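Local coordinates for oligopeptide-binding protein AppA (PDB 1XOC) that captures oligopeptides outside the cell for an ABC-type permease that serves sporulation and genetic competence in Bacillus subtilis, at residues L264-I269 with W419-F424. Residues are numbered along the deposited sequence; the frame is centred on the assembly and turned at random. Where two conformers were deposited one is given.
Sequences LSYVYI and WSLSTF
The CD1/NE1 corner of the Trp-419 indole points into the notch formed by two tyrosines of the antiparallel neighbour strand, Tyr-266 and Tyr-268. Its pyrrole edge is turned toward the Tyr-266 ring in an offset edge-to-face pair, planes at 73°, with Trp-419 CD1 3.5 Å from Tyr-266 OH. Against Tyr-268 the planes are nearly parallel (13°) but slid apart, and Trp-419 CD1 and NE1 lie by Tyr-268 CE1. Just past the strand end, Leu-421 fills the hollow between Leu-264 and the Tyr-266 ring: its CD2 reaches Tyr-266 CE2 at 3.6 Å, its CD1 lies by Tyr-266 CD2, and its CB meets Leu-264 CG. Leu-264 CD2 in turn fits beside Leu-421 O and Thr-423 CG2. Trp-419 N meets Tyr-266 O nearly in line with its C=O (3.0 Å), and Leu-421 N bonds to Leu-264 O (2.9 Å). Trp-419 O accepts Ser-265 OG (2.8 Å), which comes from above the carbonyl plane, and more weakly Tyr-266 N. The contact helps wall the peptide site of this solute-binding protein: Ser-422 and Thr-423 hydroxyls grip the bound peptide's backbone, and the peptide extends the sheet, antiparallel to Trp-419 and Ser-420. Strand 265-271 is flanked by 414-420 and by 483-496, whose Tyr-483 bonds Trp-419 NE1, while Thr-423 packs on Asn-151 of helix 147-155.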
loop_
_atom_site.group_PDB
_atom_site.type_symbol
_atom_site.label_atom_id
_atom_site.label_comp_id
_atom_site.label_asym_id
_atom_site.label_seq_id
_atom_site.Cartn_x
_atom_site.Cartn_y
_atom_site.Cartn_z
ATOM N N LEU A 264 -4.712 -8.374 1.191
ATOM C CA LEU A 264 -3.673 -8.434 0.147
ATOM C C LEU A 264 -2.453 -7.621 0.610
ATOM O O LEU A 264 -2.213 -6.512 0.156
ATOM C CB LEU A 264 -4.215 -7.932 -1.207
ATOM C CG LEU A 264 -3.334 -8.187 -2.420
ATOM C CD1 LEU A 264 -3.429 -9.633 -2.843
ATOM C CD2 LEU A 264 -3.767 -7.321 -3.575
ATOM N N SER A 265 -1.694 -8.194 1.528
ATOM C CA SER A 265 -0.739 -7.417 2.312
ATOM C C SER A 265 0.248 -8.359 2.966
ATOM O O SER A 265 -0.015 -9.568 3.122
ATOM C CB SER A 265 -1.483 -6.650 3.384
ATOM O OG SER A 265 -0.586 -6.036 4.283
ATOM N N TYR A 266 1.393 -7.795 3.368
ATOM C CA TYR A 266 2.217 -8.441 4.393
ATOM C C TYR A 266 2.831 -7.341 5.255
ATOM O O TYR A 266 2.967 -6.196 4.809
ATOM C CB TYR A 266 3.275 -9.419 3.830
ATOM C CG TYR A 266 4.317 -8.795 2.923
ATOM C CD1 TYR A 266 5.408 -8.077 3.439
ATOM C CD2 TYR A 266 4.221 -8.919 1.552
ATOM C CE1 TYR A 266 6.350 -7.514 2.596
ATOM C CE2 TYR A 266 5.159 -8.359 0.698
ATOM C CZ TYR A 266 6.230 -7.649 1.243
ATOM O OH TYR A 266 7.162 -7.088 0.394
ATOM N N VAL A 267 3.211 -7.742 6.459
ATOM C CA VAL A 267 3.880 -6.865 7.430
ATOM C C VAL A 267 5.304 -7.399 7.546
ATOM O O VAL A 267 5.531 -8.613 7.460
ATOM C CB VAL A 267 3.110 -6.857 8.767
ATOM C CG1 VAL A 267 3.856 -6.099 9.847
ATOM C CG2 VAL A 267 1.712 -6.250 8.543
ATOM N N TYR A 268 6.252 -6.490 7.746
ATOM C CA TYR A 268 7.664 -6.802 7.643
ATOM C C TYR A 268 8.471 -5.845 8.504
ATOM O O TYR A 268 7.979 -4.843 8.949
ATOM C CB TYR A 268 8.120 -6.705 6.186
ATOM C CG TYR A 268 8.070 -5.316 5.604
ATOM C CD1 TYR A 268 6.920 -4.817 5.051
ATOM C CD2 TYR A 268 9.179 -4.498 5.623
ATOM C CE1 TYR A 268 6.885 -3.558 4.525
ATOM C CE2 TYR A 268 9.147 -3.242 5.116
ATOM C CZ TYR A 268 8.001 -2.766 4.565
ATOM O OH TYR A 268 7.960 -1.509 4.048
ATOM N N ILE A 269 9.728 -6.193 8.728
ATOM C CA ILE A 269 10.714 -5.242 9.194
ATOM C C ILE A 269 11.624 -4.862 8.058
ATOM O O ILE A 269 12.250 -5.712 7.460
ATOM C CB ILE A 269 11.560 -5.824 10.336
ATOM C CG1 ILE A 269 10.674 -6.372 11.442
ATOM C CG2 ILE A 269 12.543 -4.776 10.855
ATOM C CD1 ILE A 269 11.428 -7.127 12.504
ATOM N N TRP A 419 2.977 -3.474 3.478
ATOM C CA TRP A 419 2.565 -3.158 2.091
ATOM C C TRP A 419 1.134 -3.604 1.831
ATOM O O TRP A 419 0.773 -4.704 2.183
ATOM C CB TRP A 419 3.459 -3.890 1.070
ATOM C CG TRP A 419 4.831 -3.278 0.911
ATOM C CD1 TRP A 419 6.037 -3.862 1.192
ATOM C CD2 TRP A 419 5.132 -1.967 0.416
ATOM N NE1 TRP A 419 7.062 -2.983 0.930
ATOM C CE2 TRP A 419 6.538 -1.810 0.467
ATOM C CE3 TRP A 419 4.360 -0.922 -0.042
ATOM C CZ2 TRP A 419 7.176 -0.656 0.031
ATOM C CZ3 TRP A 419 5.003 0.246 -0.466
ATOM C CH2 TRP A 419 6.389 0.369 -0.396
ATOM N N SER A 420 0.329 -2.727 1.252
ATOM C CA SER A 420 -0.885 -3.118 0.510
ATOM C C SER A 420 -0.413 -3.431 -0.902
ATOM O O SER A 420 -0.041 -2.549 -1.656
ATOM C CB SER A 420 -1.879 -1.970 0.491
ATOM O OG SER A 420 -2.970 -2.317 -0.321
ATOM N N LEU A 421 -0.408 -4.706 -1.257
ATOM C CA LEU A 421 0.290 -5.116 -2.446
ATOM C C LEU A 421 -0.425 -4.758 -3.713
ATOM O O LEU A 421 -1.624 -4.573 -3.742
ATOM C CB LEU A 421 0.549 -6.624 -2.391
ATOM C CG LEU A 421 1.516 -7.009 -1.268
ATOM C CD1 LEU A 421 1.441 -8.487 -0.947
ATOM C CD2 LEU A 421 2.951 -6.607 -1.585
ATOM N N SER A 422 0.334 -4.642 -4.789
ATOM C CA SER A 422 -0.286 -4.497 -6.090
ATOM C C SER A 422 -1.095 -5.745 -6.424
ATOM O O SER A 422 -0.697 -6.875 -6.081
ATOM C CB SER A 422 0.778 -4.307 -7.162
ATOM O OG SER A 422 0.141 -4.039 -8.393
ATOM N N THR A 423 -2.200 -5.560 -7.143
ATOM C CA THR A 423 -3.023 -6.687 -7.589
ATOM C C THR A 423 -2.402 -7.418 -8.770
ATOM O O THR A 423 -2.811 -8.533 -9.106
ATOM C CB THR A 423 -4.480 -6.254 -7.965
ATOM O OG1 THR A 423 -4.441 -5.261 -8.976
ATOM C CG2 THR A 423 -5.203 -5.676 -6.776
ATOM N N PHE A 424 -1.450 -6.766 -9.433
ATOM C CA PHE A 424 -0.638 -7.395 -10.465
ATOM C C PHE A 424 0.720 -7.653 -9.867
ATOM O O PHE A 424 1.431 -6.735 -9.478
ATOM C CB PHE A 424 -0.512 -6.512 -11.696
ATOM C CG PHE A 424 0.259 -7.138 -12.804
ATOM C CD1 PHE A 424 -0.296 -8.172 -13.520
ATOM C CD2 PHE A 424 1.546 -6.713 -13.110
ATOM C CE1 PHE A 424 0.404 -8.785 -14.569
ATOM C CE2 PHE A 424 2.255 -7.335 -14.148
ATOM C CZ PHE A 424 1.678 -8.358 -14.865
#